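Local coordinates for protein sorting nexin-3 (Saccharomyces cerevisiae, PDB 1OCS) that binds phosphatidylinositol 3-phosphate through its PX domain and helps retrieve late Golgi membrane proteins from the prevacuolar compartment, at residues Pro32-Glu37 with Thr66-Phe71; Ile38-Pro43 with Thr58-Ile63. All blocks are in the same frame, centred on the assembly; numbering follows the deposited sequence.

Interaction 1: Pro32-Glu37 with Thr66-Phe71; sequences PENFLE and TNLPSF
Glu33 offers its backbone O to Asn67 ND2 at 3.1 Å, the first of two bonds by which one side-chain amide prolongs the antiparallel pairing of strands 36-46 and 57-66 in the PX domain, beyond the end of the regular sheet. The donor stands well above the carbonyl plane of Glu33. Next, Asn34 lays its side chain across Leu68 at about a right angle, with Asn34 CB 3.7 Å from Leu68 CD2. Phe35 N then donates to the other end of the amide, Asn67 OD1, at 2.9 Å. Phe35 CG lies between the backbone N and the carbonyl carbon (chi1 78°), and the ring takes Asn67 N over one face, near the rim; ring and amide planes lie 39° apart. Phe35 O receives Thr66 OG1 at 2.7 Å and, weakly, Asn67 N at 3.4 Å. Leu36 faces Thr66 in a non-hydrogen-bonded pair, and its CD1 meets both Leu68 CD1 (3.7 Å) and Phe71 CZ (3.8 Å). Beyond them, Leu36 and Leu68 touch Gln145 of helix 142-147, while Phe71 packs on helix 149-156. The Thr66 hydroxyl has a second task: in an ST turn, OG1 accepts Leu68 N at 3.1 Å, nearly straight at 166°.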
ATOM      1  N   PRO A  32      10.376  -6.237 -23.074  1.00 24.37           N
ATOM      2  CA  PRO A  32       9.905  -5.209 -24.007  1.00 21.60           C
ATOM      3  C   PRO A  32       8.653  -4.439 -23.616  1.00 21.80           C
ATOM      4  O   PRO A  32       8.385  -3.379 -24.175  1.00 24.39           O
ATOM      5  CB  PRO A  32       9.722  -5.986 -25.307  1.00 21.23           C
ATOM      6  CG  PRO A  32       9.278  -7.313 -24.830  1.00 20.71           C
ATOM      7  CD  PRO A  32      10.209  -7.580 -23.660  1.00 21.75           C
ATOM      8  N   GLU A  33       7.888  -4.960 -22.665  1.00 19.52           N
ATOM      9  CA  GLU A  33       6.667  -4.286 -22.231  1.00 18.17           C
ATOM     10  C   GLU A  33       6.708  -3.944 -20.746  1.00 18.18           C
ATOM     11  O   GLU A  33       7.338  -4.646 -19.956  1.00 18.15           O
ATOM     12  CB  GLU A  33       5.450  -5.173 -22.506  1.00 18.25           C
ATOM     13  CG  GLU A  33       5.083  -5.299 -23.986  1.00 17.46           C
ATOM     14  CD  GLU A  33       4.035  -6.370 -24.230  1.00 17.47           C
ATOM     15  OE1 GLU A  33       3.004  -6.070 -24.867  1.00 16.59           O
ATOM     16  OE2 GLU A  33       4.250  -7.516 -23.784  1.00 16.99           O
ATOM     17  N   ASN A  34       6.041  -2.855 -20.379  1.00 17.34           N
ATOM     18  CA  ASN A  34       5.972  -2.430 -18.987  1.00 17.22           C
ATOM     19  C   ASN A  34       5.197  -3.476 -18.198  1.00 16.82           C
ATOM     20  O   ASN A  34       4.331  -4.165 -18.743  1.00 16.89           O
ATOM     21  CB  ASN A  34       5.233  -1.096 -18.862  1.00 18.69           C
ATOM     22  CG  ASN A  34       6.054   0.082 -19.345  1.00 20.20           C
ATOM     23  OD1 ASN A  34       5.506   1.133 -19.670  1.00 24.81           O
ATOM     24  ND2 ASN A  34       7.369  -0.079 -19.377  1.00 18.92           N
ATOM     25  N   PHE A  35       5.515  -3.592 -16.916  1.00 15.22           N
ATOM     26  CA  PHE A  35       4.819  -4.526 -16.050  1.00 15.59           C
ATOM     27  C   PHE A  35       5.008  -4.088 -14.610  1.00 15.33           C
ATOM     28  O   PHE A  35       5.982  -3.410 -14.274  1.00 14.33           O
ATOM     29  CB  PHE A  35       5.359  -5.956 -16.228  1.00 14.37           C
ATOM     30  CG  PHE A  35       6.672  -6.210 -15.524  1.00 14.93           C
ATOM     31  CD1 PHE A  35       6.699  -6.595 -14.184  1.00 15.82           C
ATOM     32  CD2 PHE A  35       7.881  -6.046 -16.196  1.00 13.87           C
ATOM     33  CE1 PHE A  35       7.917  -6.813 -13.523  1.00 15.20           C
ATOM     34  CE2 PHE A  35       9.098  -6.260 -15.546  1.00 13.96           C
ATOM     35  CZ  PHE A  35       9.116  -6.644 -14.208  1.00 14.22           C
ATOM     36  N   LEU A  36       4.054  -4.464 -13.774  1.00 15.70           N
ATOM     37  CA  LEU A  36       4.120  -4.179 -12.353  1.00 16.07           C
ATOM     38  C   LEU A  36       3.376  -5.299 -11.650  1.00 16.32           C
ATOM     39  O   LEU A  36       2.202  -5.556 -11.930  1.00 18.97           O
ATOM     40  CB  LEU A  36       3.491  -2.820 -12.006  1.00 13.93           C
ATOM     41  CG  LEU A  36       3.627  -2.454 -10.514  1.00 15.19           C
ATOM     42  CD1 LEU A  36       3.711  -0.936 -10.335  1.00 14.07           C
ATOM     43  CD2 LEU A  36       2.446  -3.033  -9.734  1.00 13.37           C
ATOM     44  N   GLU A  37       4.083  -5.984 -10.763  1.00 15.32           N
ATOM     45  CA  GLU A  37       3.513  -7.068  -9.981  1.00 15.72           C
ATOM     46  C   GLU A  37       3.503  -6.548  -8.551  1.00 16.89           C
ATOM     47  O   GLU A  37       4.466  -5.924  -8.109  1.00 16.23           O
ATOM     48  CB  GLU A  37       4.409  -8.311 -10.053  1.00 17.31           C
ATOM     49  CG  GLU A  37       4.687  -8.803 -11.464  1.00 16.88           C
ATOM     50  CD  GLU A  37       5.940  -9.654 -11.542  1.00 20.96           C
ATOM     51  OE1 GLU A  37       6.324 -10.041 -12.664  1.00 19.20           O
ATOM     52  OE2 GLU A  37       6.541  -9.935 -10.482  1.00 20.19           O
ATOM     53  N   THR A  66       8.864  -4.402 -10.814  1.00 13.91           N
ATOM     54  CA  THR A  66       8.426  -3.605 -11.945  1.00 13.08           C
ATOM     55  C   THR A  66       9.598  -3.132 -12.789  1.00 14.23           C
ATOM     56  O   THR A  66      10.750  -3.204 -12.356  1.00 13.98           O
ATOM     57  CB  THR A  66       7.634  -2.364 -11.448  1.00 12.28           C
ATOM     58  OG1 THR A  66       7.064  -1.670 -12.562  1.00 14.11           O
ATOM     59  CG2 THR A  66       8.562  -1.406 -10.701  1.00 14.08           C
ATOM     60  N   ASN A  67       9.295  -2.671 -14.001  1.00 13.30           N
ATOM     61  CA  ASN A  67      10.309  -2.115 -14.889  1.00 15.12           C
ATOM     62  C   ASN A  67       9.812  -0.748 -15.383  1.00 15.64           C
ATOM     63  O   ASN A  67      10.353  -0.185 -16.336  1.00 16.11           O
ATOM     64  CB  ASN A  67      10.581  -3.052 -16.075  1.00 14.69           C
ATOM     65  CG  ASN A  67       9.418  -3.128 -17.042  1.00 15.63           C
ATOM     66  OD1 ASN A  67       8.299  -2.719 -16.723  1.00 13.76           O
ATOM     67  ND2 ASN A  67       9.674  -3.667 -18.233  1.00 15.40           N
ATOM     68  N   LEU A  68       8.774  -0.218 -14.727  1.00 16.39           N
ATOM     69  CA  LEU A  68       8.211   1.091 -15.088  1.00 16.12           C
ATOM     70  C   LEU A  68       9.253   2.200 -14.923  1.00 16.62           C
ATOM     71  O   LEU A  68       9.952   2.265 -13.910  1.00 16.03           O
ATOM     72  CB  LEU A  68       6.983   1.403 -14.228  1.00 15.33           C
ATOM     73  CG  LEU A  68       5.711   0.606 -14.545  1.00 16.79           C
ATOM     74  CD1 LEU A  68       4.670   0.812 -13.445  1.00 17.17           C
ATOM     75  CD2 LEU A  68       5.164   1.050 -15.898  1.00 15.63           C
ATOM     76  N   PRO A  69       9.365   3.093 -15.919  1.00 16.00           N
ATOM     77  CA  PRO A  69      10.338   4.187 -15.856  1.00 16.71           C
ATOM     78  C   PRO A  69      10.192   5.151 -14.680  1.00 17.08           C
ATOM     79  O   PRO A  69      11.140   5.859 -14.344  1.00 17.58           O
ATOM     80  CB  PRO A  69      10.167   4.882 -17.210  1.00 17.48           C
ATOM     81  CG  PRO A  69       8.740   4.620 -17.550  1.00 17.70           C
ATOM     82  CD  PRO A  69       8.575   3.167 -17.159  1.00 16.87           C
ATOM     83  N   SER A  70       9.020   5.186 -14.050  1.00 16.05           N
ATOM     84  CA  SER A  70       8.823   6.087 -12.915  1.00 16.29           C
ATOM     85  C   SER A  70       9.441   5.532 -11.636  1.00 15.95           C
ATOM     86  O   SER A  70       9.633   6.266 -10.667  1.00 15.33           O
ATOM     87  CB  SER A  70       7.329   6.361 -12.686  1.00 16.64           C
ATOM     88  OG  SER A  70       6.614   5.157 -12.490  1.00 21.01           O
ATOM     89  N   PHE A  71       9.747   4.237 -11.632  1.00 15.65           N
ATOM     90  CA  PHE A  71      10.345   3.605 -10.460  1.00 17.07           C
ATOM     91  C   PHE A  71      11.869   3.635 -10.550  1.00 18.97           C
ATOM     92  O   PHE A  71      12.426   3.768 -11.636  1.00 17.67           O
ATOM     93  CB  PHE A  71       9.840   2.169 -10.307  1.00 15.34           C
ATOM     94  CG  PHE A  71       8.412   2.081  -9.837  1.00 14.22           C
ATOM     95  CD1 PHE A  71       7.362   2.429 -10.680  1.00 14.76           C
ATOM     96  CD2 PHE A  71       8.119   1.667  -8.540  1.00 12.98           C
ATOM     97  CE1 PHE A  71       6.041   2.367 -10.241  1.00 15.14           C
ATOM     98  CE2 PHE A  71       6.800   1.601  -8.091  1.00 12.47           C
ATOM     99  CZ  PHE A  71       5.760   1.951  -8.943  1.00 13.43           C
TER

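Interaction 2: Ile38-Pro43 with Thr58-Ile63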
ATOM      1  N   ILE A  38       2.422  -6.784  -7.825  1.00 15.78           N
ATOM      2  CA  ILE A  38       2.387  -6.327  -6.450  1.00 14.38           C
ATOM      3  C   ILE A  38       1.454  -7.171  -5.615  1.00 15.15           C
ATOM      4  O   ILE A  38       0.414  -7.648  -6.089  1.00 12.91           O
ATOM      5  CB  ILE A  38       1.974  -4.840  -6.350  1.00 14.08           C
ATOM      6  CG1 ILE A  38       2.254  -4.324  -4.935  1.00 14.22           C
ATOM      7  CG2 ILE A  38       0.501  -4.671  -6.708  1.00 13.56           C
ATOM      8  CD1 ILE A  38       2.345  -2.804  -4.848  1.00 16.90           C
ATOM      9  N   GLU A  39       1.848  -7.364  -4.364  1.00 14.90           N
ATOM     10  CA  GLU A  39       1.065  -8.150  -3.437  1.00 18.12           C
ATOM     11  C   GLU A  39       1.243  -7.620  -2.021  1.00 16.45           C
ATOM     12  O   GLU A  39       2.310  -7.121  -1.660  1.00 15.45           O
ATOM     13  CB  GLU A  39       1.507  -9.617  -3.503  1.00 22.86           C
ATOM     14  CG  GLU A  39       0.818 -10.524  -2.494  1.00 32.70           C
ATOM     15  CD  GLU A  39       1.239 -11.982  -2.626  1.00 38.23           C
ATOM     16  OE1 GLU A  39       0.752 -12.818  -1.831  1.00 40.25           O
ATOM     17  OE2 GLU A  39       2.053 -12.287  -3.528  1.00 39.82           O
ATOM     18  N   VAL A  40       0.176  -7.708  -1.237  1.00 15.61           N
ATOM     19  CA  VAL A  40       0.199  -7.292   0.157  1.00 16.30           C
ATOM     20  C   VAL A  40      -0.033  -8.587   0.918  1.00 17.24           C
ATOM     21  O   VAL A  40      -1.024  -9.275   0.689  1.00 18.62           O
ATOM     22  CB  VAL A  40      -0.930  -6.289   0.474  1.00 15.44           C
ATOM     23  CG1 VAL A  40      -0.878  -5.891   1.953  1.00 17.09           C
ATOM     24  CG2 VAL A  40      -0.787  -5.054  -0.411  1.00 15.58           C
ATOM     25  N   HIS A  41       0.891  -8.934   1.801  1.00 17.57           N
ATOM     26  CA  HIS A  41       0.771 -10.170   2.555  1.00 20.67           C
ATOM     27  C   HIS A  41       1.660 -10.107   3.792  1.00 19.28           C
ATOM     28  O   HIS A  41       2.071  -9.029   4.218  1.00 19.54           O
ATOM     29  CB  HIS A  41       1.202 -11.341   1.663  1.00 23.05           C
ATOM     30  CG  HIS A  41       2.678 -11.398   1.426  1.00 25.57           C
ATOM     31  ND1 HIS A  41       3.412 -10.293   1.051  1.00 27.76           N
ATOM     32  CD2 HIS A  41       3.564 -12.413   1.550  1.00 27.33           C
ATOM     33  CE1 HIS A  41       4.688 -10.624   0.959  1.00 26.87           C
ATOM     34  NE2 HIS A  41       4.807 -11.905   1.257  1.00 30.35           N
ATOM     35  N   ASN A  42       1.947 -11.267   4.371  1.00 19.37           N
ATOM     36  CA  ASN A  42       2.813 -11.350   5.545  1.00 18.14           C
ATOM     37  C   ASN A  42       2.436 -10.369   6.663  1.00 18.35           C
ATOM     38  O   ASN A  42       3.276  -9.603   7.139  1.00 18.94           O
ATOM     39  CB  ASN A  42       4.263 -11.102   5.123  1.00 20.58           C
ATOM     40  CG  ASN A  42       5.262 -11.426   6.221  1.00 25.07           C
ATOM     41  OD1 ASN A  42       6.373 -10.892   6.237  1.00 28.74           O
ATOM     42  ND2 ASN A  42       4.882 -12.317   7.132  1.00 23.78           N
ATOM     43  N   PRO A  43       1.168 -10.375   7.095  1.00 18.41           N
ATOM     44  CA  PRO A  43       0.794  -9.451   8.167  1.00 19.55           C
ATOM     45  C   PRO A  43       1.508  -9.842   9.458  1.00 21.38           C
ATOM     46  O   PRO A  43       1.725 -11.030   9.719  1.00 20.93           O
ATOM     47  CB  PRO A  43      -0.719  -9.627   8.261  1.00 20.26           C
ATOM     48  CG  PRO A  43      -0.907 -11.068   7.871  1.00 21.66           C
ATOM     49  CD  PRO A  43       0.019 -11.202   6.685  1.00 19.00           C
ATOM     50  N   THR A  58       0.063  -3.676  14.092  1.00 20.80           N
ATOM     51  CA  THR A  58       0.296  -4.624  13.016  1.00 18.83           C
ATOM     52  C   THR A  58       0.551  -3.905  11.702  1.00 18.05           C
ATOM     53  O   THR A  58       0.007  -2.827  11.438  1.00 15.94           O
ATOM     54  CB  THR A  58      -0.874  -5.649  12.843  1.00 21.21           C
ATOM     55  OG1 THR A  58      -1.502  -5.464  11.577  1.00 25.45           O
ATOM     56  CG2 THR A  58      -1.893  -5.517  13.946  1.00 14.59           C
ATOM     57  N   ASP A  59       1.442  -4.470  10.901  1.00 16.75           N
ATOM     58  CA  ASP A  59       1.718  -3.885   9.604  1.00 16.61           C
ATOM     59  C   ASP A  59       1.752  -5.004   8.581  1.00 17.22           C
ATOM     60  O   ASP A  59       1.748  -6.188   8.941  1.00 17.23           O
ATOM     61  CB  ASP A  59       3.014  -3.059   9.617  1.00 16.19           C
ATOM     62  CG  ASP A  59       4.235  -3.863  10.013  1.00 18.26           C
ATOM     63  OD1 ASP A  59       5.303  -3.232  10.146  1.00 18.77           O
ATOM     64  OD2 ASP A  59       4.138  -5.099  10.186  1.00 17.92           O
ATOM     65  N   TYR A  60       1.752  -4.630   7.311  1.00 16.31           N
ATOM     66  CA  TYR A  60       1.724  -5.594   6.227  1.00 16.28           C
ATOM     67  C   TYR A  60       2.874  -5.371   5.270  1.00 17.09           C
ATOM     68  O   TYR A  60       3.317  -4.241   5.069  1.00 16.49           O
ATOM     69  CB  TYR A  60       0.402  -5.463   5.467  1.00 16.53           C
ATOM     70  CG  TYR A  60      -0.811  -5.477   6.372  1.00 17.63           C
ATOM     71  CD1 TYR A  60      -1.108  -4.384   7.190  1.00 16.51           C
ATOM     72  CD2 TYR A  60      -1.627  -6.604   6.455  1.00 18.27           C
ATOM     73  CE1 TYR A  60      -2.183  -4.415   8.075  1.00 16.75           C
ATOM     74  CE2 TYR A  60      -2.706  -6.646   7.335  1.00 20.12           C
ATOM     75  CZ  TYR A  60      -2.975  -5.551   8.144  1.00 18.65           C
ATOM     76  OH  TYR A  60      -4.015  -5.604   9.040  1.00 18.86           O
ATOM     77  N   GLU A  61       3.354  -6.452   4.677  1.00 16.65           N
ATOM     78  CA  GLU A  61       4.442  -6.341   3.727  1.00 17.71           C
ATOM     79  C   GLU A  61       3.912  -6.145   2.310  1.00 16.82           C
ATOM     80  O   GLU A  61       2.955  -6.799   1.888  1.00 15.79           O
ATOM     81  CB  GLU A  61       5.324  -7.593   3.762  1.00 19.28           C
ATOM     82  CG  GLU A  61       6.428  -7.582   2.718  1.00 24.69           C
ATOM     83  CD  GLU A  61       7.270  -8.844   2.746  1.00 26.02           C
ATOM     84  OE1 GLU A  61       7.926  -9.093   3.773  1.00 30.31           O
ATOM     85  OE2 GLU A  61       7.272  -9.583   1.744  1.00 26.71           O
ATOM     86  N   ILE A  62       4.523  -5.212   1.592  1.00 15.34           N
ATOM     87  CA  ILE A  62       4.163  -4.972   0.210  1.00 15.75           C
ATOM     88  C   ILE A  62       5.389  -5.397  -0.593  1.00 15.51           C
ATOM     89  O   ILE A  62       6.500  -4.926  -0.343  1.00 15.64           O
ATOM     90  CB  ILE A  62       3.885  -3.483  -0.086  1.00 16.78           C
ATOM     91  CG1 ILE A  62       2.710  -2.978   0.760  1.00 18.08           C
ATOM     92  CG2 ILE A  62       3.554  -3.311  -1.571  1.00 17.43           C
ATOM     93  CD1 ILE A  62       2.344  -1.529   0.485  1.00 19.16           C
ATOM     94  N   ILE A  63       5.200  -6.322  -1.524  1.00 16.12           N
ATOM     95  CA  ILE A  63       6.300  -6.763  -2.366  1.00 17.07           C
ATOM     96  C   ILE A  63       5.909  -6.391  -3.787  1.00 16.84           C
ATOM     97  O   ILE A  63       4.816  -6.724  -4.252  1.00 15.57           O
ATOM     98  CB  ILE A  63       6.556  -8.287  -2.244  1.00 20.07           C
ATOM     99  CG1 ILE A  63       7.645  -8.700  -3.238  1.00 23.25           C
ATOM    100  CG2 ILE A  63       5.270  -9.066  -2.451  1.00 19.80           C
ATOM    101  CD1 ILE A  63       7.908 -10.195  -3.289  1.00 29.88           C
TER
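Tyr60 packs against Val40 and Pro43 across the antiparallel hairpin of strands 36-46 and 57-66, a hairpin that pairs regularly as far as His41 and Glu61 and then departs from the pattern. In the regular part, Glu39 with Ile63 and His41 with Glu61 form hydrogen-bonded pairs, each with two reciprocal N-to-O bonds, and Val40 with Ile62 forms the non-hydrogen-bonded pair between them. Asn42 then adopts a left-handed backbone conformation and the register slips by one residue, as in a beta bulge, so that Pro43 rather than Asn42 comes opposite Tyr60.

From Tyr60 CB, which rests on Val40 CG1 at 3.8 Å, the side chain runs to CG, anti to the carbonyl carbon (chi1 -50°), and beyond it one side of the ring meets the proline: Tyr60 CD2 is 3.6 Å and Tyr60 CE2 3.7 Å from Pro43 CB. The Tyr60 side chain also touches Arg127 of helix 121-139, which binds phosphatidylinositol 3-phosphate, and this makes Tyr60 a neighbour of the lipid site.

On the same face, Ile38 CD1 reaches Ile62 CG2 at 3.5 Å. The other face carries His41 and Glu61, lying side by side and pointing the same way. There Glu61 CB lies 3.9 Å from Asn42 CB, which itself sits 3.8 Å above the plane of the His41 ring, over its centre.

From the N terminus, the chain enters as the loop ahead of strand 36-46, supplies the first side of interaction 1, and runs straight on into the first side of interaction 2. It then turns back, and strand 57-66 closes the inner loop at 58-63, with 14 residues between the paired segments. Three residues later, 66-71 closes the outer loop, so interaction 2 nests within interaction 1 and the two do not cross. Their centres lie about 20 Å apart, and both reach the same sheet: interaction 2 joins the strands beside helix 121-139 and the lipid site, whereas interaction 1 ties the entering loop to the link toward strand 75-81, near helices 142-147 and 149-156.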